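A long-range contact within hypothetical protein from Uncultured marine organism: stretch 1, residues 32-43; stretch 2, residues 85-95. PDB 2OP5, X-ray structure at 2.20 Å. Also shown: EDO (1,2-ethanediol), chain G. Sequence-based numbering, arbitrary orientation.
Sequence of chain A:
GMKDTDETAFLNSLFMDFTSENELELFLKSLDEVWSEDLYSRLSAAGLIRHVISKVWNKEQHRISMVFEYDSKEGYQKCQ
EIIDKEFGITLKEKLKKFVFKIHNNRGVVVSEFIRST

Stretch 1 (32-43) DEVWSEDLYSRL
Stretch 2 (85-95) KEFGITLKEKL

Each stretch is a helix break followed by a new helix, and the two breaks face each other. In stretch 1 a weakly bonded helix covers about 32-34, Trp 35 and Ser 36 form the link, and a helix runs from 37 through 43. In stretch 2 a helix ends at Glu 86, Phe 87 leaves helical geometry at phi/psi -121/159, Gly 88 is the N-cap at -145/-138, and a helix starts at Ile 89. The nearest CA pairs are Val 34 with Phe 87 (CA to CA 8.4 Å) and Leu 39 with Glu 86 (CA to CA 7.8 Å). The contact buries 326 Å², both sides summed.

Phe 87 is central. Its CA-to-CB bond points toward stretch 1, and chi1 m with chi2 -82° brings the far end of the ring, CZ and CE2, up to Val 34 and Leu 39. Val 34, chi1 t, brings CG1 to 3.6 Å from Phe 87 CZ. Leu 39, which is buried, has CD2 3.9 Å from Phe 87 CE2. The ring edge meets the backbone: Val 34 O is 3.4 Å from Phe 87 CZ, near the ring plane. Leu 91 extends the apolar patch, with its CD1 4.4 Å from Val 34 CG2. Leu 39 and Leu 91 share the t, p rotamer, and both point their CA-to-CB bonds toward the other stretch. Apolar side chains suit this covered middle.

Salt bridges flank these apolar contacts; charged groups suit the more open margins. Glu 86 has chi1 t and chi2 p; Arg 42 runs m, t, m with chi4 104°. Arg 42 NH2 donates to Glu 86 OE1 at 3.2 Å, and Arg 42 NH1 adds a weak bond to Glu 86 OE1 at 3.3 Å. The carboxylate oxygen sits at the guanidinium edge, near its plane, where both nitrogens can reach it. Asp 38, chi1 t, also holds the arginine: Arg 42 NH2 bonds weakly to Asp 38 OD2 at 3.3 Å, within a salt bridge. Leu 39 CD1 packs 3.8 Å from Glu 86 CD.

The other bridge, between exposed residues, is looser. Lys 94, chi1 m and then t throughout, extends NZ to 3.5 Å from Glu 33 OE1, a weak bond. Glu 33 uses m, t; its CA-to-CB bond points sideways, but its end comes nearer.

Ser 36, chi1 p, caps the second helix of stretch 1: Leu 39 N donates to Ser 36 OG at 3.1 Å. Its hydroxyl suits the place because it can also donate. Water 1 accepts from Ser 36 OG at 2.8 Å and donates to Val 34 O at 2.8 Å and to Glu 86 OE2 at 3.2 Å, tying the stretches together. Water 2 donates to Glu 86 OE1 at 2.6 Å.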

ATOM      1  N   ASP A  32       3.936 -14.530  12.009  1.00 36.31           N
ATOM      2  CA  ASP A  32       4.074 -14.247  13.428  1.00 36.67           C
ATOM      3  C   ASP A  32       5.448 -14.650  13.933  1.00 37.34           C
ATOM      4  O   ASP A  32       5.903 -14.151  14.966  1.00 38.02           O
ATOM      5  CB  ASP A  32       3.011 -15.012  14.214  1.00 37.48           C
ATOM      6  N   GLU A  33       6.090 -15.589  13.235  1.00 37.77           N
ATOM      7  CA  GLU A  33       7.475 -15.974  13.530  1.00 38.18           C
ATOM      8  C   GLU A  33       8.412 -14.812  13.145  1.00 37.51           C
ATOM      9  O   GLU A  33       9.460 -14.625  13.750  1.00 38.68           O
ATOM     10  CB  GLU A  33       7.879 -17.230  12.726  1.00 38.08           C
ATOM     11  CG  GLU A  33       7.100 -18.502  13.081  1.00 40.45           C
ATOM     12  CD  GLU A  33       7.244 -19.635  12.047  1.00 40.15           C
ATOM     13  OE1 GLU A  33       8.238 -19.667  11.283  1.00 43.65           O
ATOM     14  OE2 GLU A  33       6.338 -20.494  12.000  1.00 41.05           O
ATOM     15  N   VAL A  34       8.022 -14.043  12.129  1.00 36.15           N
ATOM     16  CA  VAL A  34       8.824 -12.929  11.616  1.00 35.17           C
ATOM     17  C   VAL A  34       8.502 -11.601  12.283  1.00 33.41           C
ATOM     18  O   VAL A  34       9.357 -10.983  12.907  1.00 33.51           O
ATOM     19  CB  VAL A  34       8.606 -12.757  10.088  1.00 34.94           C
ATOM     20  CG1 VAL A  34       9.447 -11.599   9.516  1.00 36.09           C
ATOM     21  CG2 VAL A  34       8.913 -14.055   9.357  1.00 37.67           C
ATOM     22  N   TRP A  35       7.259 -11.170  12.135  1.00 31.80           N
ATOM     23  CA  TRP A  35       6.814  -9.890  12.613  1.00 30.35           C
ATOM     24  C   TRP A  35       6.316  -9.992  14.041  1.00 30.08           C
ATOM     25  O   TRP A  35       5.109  -9.977  14.310  1.00 31.50           O
ATOM     26  CB  TRP A  35       5.759  -9.345  11.645  1.00 30.53           C
ATOM     27  CG  TRP A  35       6.290  -9.332  10.201  1.00 30.36           C
ATOM     28  CD1 TRP A  35       5.913 -10.165   9.179  1.00 30.17           C
ATOM     29  CD2 TRP A  35       7.339  -8.508   9.670  1.00 31.20           C
ATOM     30  NE1 TRP A  35       6.625  -9.890   8.050  1.00 30.05           N
ATOM     31  CE2 TRP A  35       7.512  -8.878   8.312  1.00 31.17           C
ATOM     32  CE3 TRP A  35       8.131  -7.475  10.192  1.00 29.94           C
ATOM     33  CZ2 TRP A  35       8.441  -8.255   7.478  1.00 29.03           C
ATOM     34  CZ3 TRP A  35       9.059  -6.864   9.344  1.00 29.17           C
ATOM     35  CH2 TRP A  35       9.199  -7.260   8.012  1.00 29.27           C
ATOM     36  N   SER A  36       7.269 -10.140  14.962  1.00 29.30           N
ATOM     37  CA  SER A  36       6.978 -10.179  16.389  1.00 27.19           C
ATOM     38  C   SER A  36       6.794  -8.742  16.872  1.00 27.02           C
ATOM     39  O   SER A  36       7.255  -7.799  16.239  1.00 25.11           O
ATOM     40  CB  SER A  36       8.133 -10.822  17.143  1.00 26.94           C
ATOM     41  OG  SER A  36       9.317 -10.065  16.986  1.00 25.27           O
ATOM     42  N   GLU A  37       6.126  -8.587  18.008  1.00 27.88           N
ATOM     43  CA  GLU A  37       5.899  -7.267  18.590  1.00 29.31           C
ATOM     44  C   GLU A  37       7.252  -6.749  19.073  1.00 28.23           C
ATOM     45  O   GLU A  37       7.478  -5.543  19.156  1.00 27.15           O
ATOM     46  CB  GLU A  37       4.900  -7.298  19.766  1.00 30.09           C
ATOM     47  CG  GLU A  37       3.618  -8.132  19.568  1.00 33.64           C
ATOM     48  CD  GLU A  37       2.712  -7.673  18.430  1.00 37.04           C
ATOM     49  OE1 GLU A  37       2.834  -6.531  17.948  1.00 39.53           O
ATOM     50  OE2 GLU A  37       1.841  -8.478  18.030  1.00 41.04           O
ATOM     51  N   ASP A  38       8.147  -7.675  19.403  1.00 27.55           N
ATOM     52  CA  ASP A  38       9.482  -7.310  19.822  1.00 28.08           C
ATOM     53  C   ASP A  38      10.196  -6.568  18.688  1.00 26.81           C
ATOM     54  O   ASP A  38      10.712  -5.467  18.883  1.00 26.65           O
ATOM     55  CB  ASP A  38      10.243  -8.569  20.226  1.00 29.34           C
ATOM     56  CG  ASP A  38      11.637  -8.274  20.724  1.00 31.34           C
ATOM     57  OD1 ASP A  38      11.883  -7.180  21.264  1.00 34.47           O
ATOM     58  OD2 ASP A  38      12.499  -9.155  20.570  1.00 36.87           O
ATOM     59  N   LEU A  39      10.185  -7.170  17.497  1.00 26.20           N
ATOM     60  CA  LEU A  39      10.808  -6.586  16.319  1.00 24.87           C
ATOM     61  C   LEU A  39      10.113  -5.257  15.986  1.00 25.11           C
ATOM     62  O   LEU A  39      10.765  -4.255  15.777  1.00 24.38           O
ATOM     63  CB  LEU A  39      10.723  -7.555  15.129  1.00 24.06           C
ATOM     64  CG  LEU A  39      11.291  -7.004  13.822  1.00 21.27           C
ATOM     65  CD1 LEU A  39      12.696  -6.664  14.014  1.00 22.18           C
ATOM     66  CD2 LEU A  39      11.146  -7.952  12.640  1.00 24.19           C
ATOM     67  N   TYR A  40       8.787  -5.262  15.950  1.00 25.60           N
ATOM     68  CA  TYR A  40       8.022  -4.032  15.700  1.00 25.32           C
ATOM     69  C   TYR A  40       8.349  -2.913  16.670  1.00 25.16           C
ATOM     70  O   TYR A  40       8.401  -1.763  16.282  1.00 23.78           O
ATOM     71  CB  TYR A  40       6.514  -4.281  15.792  1.00 25.25           C
ATOM     72  CG  TYR A  40       5.861  -4.885  14.579  1.00 24.89           C
ATOM     73  CD1 TYR A  40       6.121  -4.386  13.295  1.00 23.65           C
ATOM     74  CD2 TYR A  40       4.894  -5.869  14.721  1.00 24.94           C
ATOM     75  CE1 TYR A  40       5.518  -4.912  12.199  1.00 25.23           C
ATOM     76  CE2 TYR A  40       4.257  -6.381  13.622  1.00 24.05           C
ATOM     77  CZ  TYR A  40       4.571  -5.901  12.360  1.00 24.90           C
ATOM     78  OH  TYR A  40       3.942  -6.440  11.254  1.00 25.10           O
ATOM     79  N   SER A  41       8.561  -3.247  17.935  1.00 25.93           N
ATOM     80  CA  SER A  41       8.907  -2.219  18.923  1.00 26.93           C
ATOM     81  C   SER A  41      10.182  -1.498  18.522  1.00 26.36           C
ATOM     82  O   SER A  41      10.228  -0.288  18.555  1.00 24.91           O
ATOM     83  CB  SER A  41       9.076  -2.830  20.312  1.00 27.00           C
ATOM     84  OG  SER A  41       9.174  -1.817  21.290  1.00 30.43           O
ATOM     85  N   ARG A  42      11.195  -2.263  18.109  1.00 27.41           N
ATOM     86  CA  ARG A  42      12.482  -1.697  17.713  1.00 28.13           C
ATOM     87  C   ARG A  42      12.452  -1.000  16.356  1.00 28.18           C
ATOM     88  O   ARG A  42      13.146   0.001  16.173  1.00 29.07           O
ATOM     89  CB  ARG A  42      13.585  -2.761  17.783  1.00 28.26           C
ATOM     90  CG  ARG A  42      13.902  -3.078  19.237  1.00 29.14           C
ATOM     91  CD  ARG A  42      14.919  -4.197  19.468  1.00 29.44           C
ATOM     92  NE  ARG A  42      14.329  -5.512  19.231  1.00 29.58           N
ATOM     93  CZ  ARG A  42      14.522  -6.272  18.165  1.00 26.87           C
ATOM     94  NH1 ARG A  42      15.330  -5.906  17.187  1.00 27.36           N
ATOM     95  NH2 ARG A  42      13.907  -7.437  18.100  1.00 27.31           N
ATOM     96  N   LEU A  43      11.675  -1.529  15.417  1.00 27.32           N
ATOM     97  CA  LEU A  43      11.526  -0.912  14.118  1.00 27.51           C
ATOM     98  C   LEU A  43      10.714   0.379  14.275  1.00 27.16           C
ATOM     99  O   LEU A  43      11.009   1.388  13.647  1.00 25.22           O
ATOM    100  CB  LEU A  43      10.837  -1.861  13.129  1.00 28.05           C
ATOM    101  CG  LEU A  43      11.512  -3.160  12.657  1.00 27.53           C
ATOM    102  CD1 LEU A  43      10.554  -3.952  11.804  1.00 27.97           C
ATOM    103  CD2 LEU A  43      12.800  -2.929  11.859  1.00 26.55           C
ATOM    104  N   LYS A  85      19.919  -7.880  11.044  1.00 25.45           N
ATOM    105  CA  LYS A  85      20.461  -8.379  12.286  1.00 25.20           C
ATOM    106  C   LYS A  85      19.465  -9.289  13.063  1.00 24.77           C
ATOM    107  O   LYS A  85      19.858  -9.996  14.002  1.00 23.07           O
ATOM    108  CB  LYS A  85      20.848  -7.184  13.160  1.00 26.11           C
ATOM    109  CG  LYS A  85      21.971  -6.299  12.619  1.00 25.54           C
ATOM    110  N   GLU A  86      18.184  -9.244  12.685  1.00 23.32           N
ATOM    111  CA  GLU A  86      17.127 -10.016  13.339  1.00 22.77           C
ATOM    112  C   GLU A  86      17.102 -11.466  12.892  1.00 22.16           C
ATOM    113  O   GLU A  86      16.875 -12.338  13.704  1.00 21.51           O
ATOM    114  CB  GLU A  86      15.757  -9.396  13.024  1.00 23.03           C
ATOM    115  CG  GLU A  86      14.556  -9.991  13.733  1.00 25.39           C
ATOM    116  CD  GLU A  86      14.555  -9.711  15.239  1.00 28.48           C
ATOM    117  OE1 GLU A  86      15.367  -8.873  15.682  1.00 29.70           O
ATOM    118  OE2 GLU A  86      13.753 -10.331  15.975  1.00 30.73           O
ATOM    119  N   PHE A  87      17.321 -11.704  11.600  1.00 21.74           N
ATOM    120  CA  PHE A  87      17.233 -13.034  11.029  1.00 22.03           C
ATOM    121  C   PHE A  87      18.543 -13.456  10.398  1.00 21.07           C
ATOM    122  O   PHE A  87      19.378 -12.628  10.070  1.00 21.96           O
ATOM    123  CB  PHE A  87      16.095 -13.076  10.007  1.00 22.99           C
ATOM    124  CG  PHE A  87      14.780 -12.541  10.544  1.00 21.77           C
ATOM    125  CD1 PHE A  87      13.955 -13.334  11.310  1.00 24.82           C
ATOM    126  CD2 PHE A  87      14.390 -11.242  10.275  1.00 24.91           C
ATOM    127  CE1 PHE A  87      12.756 -12.842  11.817  1.00 25.09           C
ATOM    128  CE2 PHE A  87      13.203 -10.736  10.751  1.00 23.14           C
ATOM    129  CZ  PHE A  87      12.384 -11.536  11.531  1.00 25.84           C
ATOM    130  N   GLY A  88      18.714 -14.755  10.254  1.00 20.28           N
ATOM    131  CA  GLY A  88      19.926 -15.324   9.720  1.00 20.57           C
ATOM    132  C   GLY A  88      19.642 -16.549   8.889  1.00 20.99           C
ATOM    133  O   GLY A  88      18.675 -16.554   8.130  1.00 21.28           O
ATOM    134  N   ILE A  89      20.475 -17.582   9.047  1.00 21.52           N
ATOM    135  CA  ILE A  89      20.361 -18.816   8.277  1.00 22.70           C
ATOM    136  C   ILE A  89      19.061 -19.606   8.484  1.00 24.08           C
ATOM    137  O   ILE A  89      18.654 -20.334   7.586  1.00 23.76           O
ATOM    138  CB  ILE A  89      21.579 -19.752   8.527  1.00 22.85           C
ATOM    139  CG1 ILE A  89      21.651 -20.896   7.501  1.00 23.47           C
ATOM    140  CG2 ILE A  89      21.565 -20.336   9.952  1.00 23.04           C
ATOM    141  CD1 ILE A  89      21.621 -20.454   6.048  1.00 22.95           C
ATOM    142  N   THR A  90      18.432 -19.489   9.660  1.00 26.14           N
ATOM    143  CA  THR A  90      17.181 -20.203   9.946  1.00 27.48           C
ATOM    144  C   THR A  90      16.042 -19.664   9.065  1.00 28.74           C
ATOM    145  O   THR A  90      15.302 -20.450   8.492  1.00 29.49           O
ATOM    146  CB  THR A  90      16.795 -20.173  11.460  1.00 27.46           C
ATOM    147  OG1 THR A  90      17.584 -21.130  12.177  1.00 26.70           O
ATOM    148  CG2 THR A  90      15.334 -20.539  11.676  1.00 28.30           C
ATOM    149  N   LEU A  91      15.904 -18.344   8.968  1.00 29.96           N
ATOM    150  CA  LEU A  91      14.905 -17.747   8.091  1.00 30.46           C
ATOM    151  C   LEU A  91      15.295 -18.004   6.654  1.00 30.32           C
ATOM    152  O   LEU A  91      14.449 -18.388   5.864  1.00 29.36           O
ATOM    153  CB  LEU A  91      14.796 -16.236   8.290  1.00 30.88           C
ATOM    154  CG  LEU A  91      13.813 -15.488   7.370  1.00 31.54           C
ATOM    155  CD1 LEU A  91      12.376 -16.006   7.534  1.00 32.77           C
ATOM    156  CD2 LEU A  91      13.868 -14.007   7.630  1.00 32.44           C
ATOM    157  N   LYS A  92      16.561 -17.745   6.321  1.00 30.97           N
ATOM    158  CA  LYS A  92      17.096 -17.966   4.967  1.00 32.63           C
ATOM    159  C   LYS A  92      16.624 -19.285   4.406  1.00 33.77           C
ATOM    160  O   LYS A  92      16.136 -19.347   3.269  1.00 34.68           O
ATOM    161  CB  LYS A  92      18.631 -17.974   4.977  1.00 32.69           C
ATOM    162  CG  LYS A  92      19.291 -18.383   3.666  1.00 33.59           C
ATOM    163  N   GLU A  93      16.772 -20.334   5.210  1.00 34.66           N
ATOM    164  CA  GLU A  93      16.364 -21.664   4.801  1.00 35.78           C
ATOM    165  C   GLU A  93      14.866 -21.911   4.808  1.00 36.53           C
ATOM    166  O   GLU A  93      14.389 -22.746   4.046  1.00 37.36           O
ATOM    167  CB  GLU A  93      17.060 -22.724   5.623  1.00 35.65           C
ATOM    168  CG  GLU A  93      18.517 -22.806   5.293  1.00 36.57           C
ATOM    169  CD  GLU A  93      18.961 -24.220   5.146  1.00 37.29           C
ATOM    170  OE1 GLU A  93      18.292 -24.981   4.401  1.00 37.65           O
ATOM    171  OE2 GLU A  93      19.991 -24.568   5.745  1.00 40.33           O
ATOM    172  N   LYS A  94      14.122 -21.243   5.681  1.00 36.70           N
ATOM    173  CA  LYS A  94      12.672 -21.378   5.634  1.00 37.42           C
ATOM    174  C   LYS A  94      12.159 -20.805   4.311  1.00 37.04           C
ATOM    175  O   LYS A  94      11.297 -21.402   3.679  1.00 36.95           O
ATOM    176  CB  LYS A  94      12.000 -20.696   6.825  1.00 37.30           C
ATOM    177  CG  LYS A  94      12.133 -21.483   8.121  1.00 38.21           C
ATOM    178  CD  LYS A  94      11.637 -20.679   9.305  1.00 40.10           C
ATOM    179  CE  LYS A  94      11.817 -21.452  10.608  1.00 41.58           C
ATOM    180  NZ  LYS A  94      11.551 -20.594  11.812  1.00 42.07           N
ATOM    181  N   LEU A  95      12.734 -19.688   3.872  1.00 36.93           N
ATOM    182  CA  LEU A  95      12.326 -19.027   2.620  1.00 37.77           C
ATOM    183  C   LEU A  95      12.679 -19.812   1.353  1.00 37.25           C
ATOM    184  O   LEU A  95      12.192 -19.515   0.260  1.00 38.26           O
ATOM    185  CB  LEU A  95      12.966 -17.642   2.518  1.00 37.95           C
ATOM    186  CG  LEU A  95      12.631 -16.594   3.568  1.00 39.00           C
ATOM    187  CD1 LEU A  95      13.527 -15.370   3.350  1.00 39.99           C
ATOM    188  CD2 LEU A  95      11.157 -16.206   3.539  1.00 39.68           C
TER
HETATM  189  C1  EDO G 117       3.411  -3.787  18.641  1.00 34.45           C
HETATM  190  O1  EDO G 117       2.591  -2.663  19.022  1.00 36.14           O
HETATM  191  C2  EDO G 117       4.910  -3.606  18.896  1.00 35.47           C
HETATM  192  O2  EDO G 117       5.316  -3.591  20.271  1.00 34.11           O
HETATM  193  O   HOH W   1      10.925 -11.542  15.162  1.00 17.90           O
HETATM  194  O   HOH W   2      17.351  -7.256  15.158  1.00 23.79           O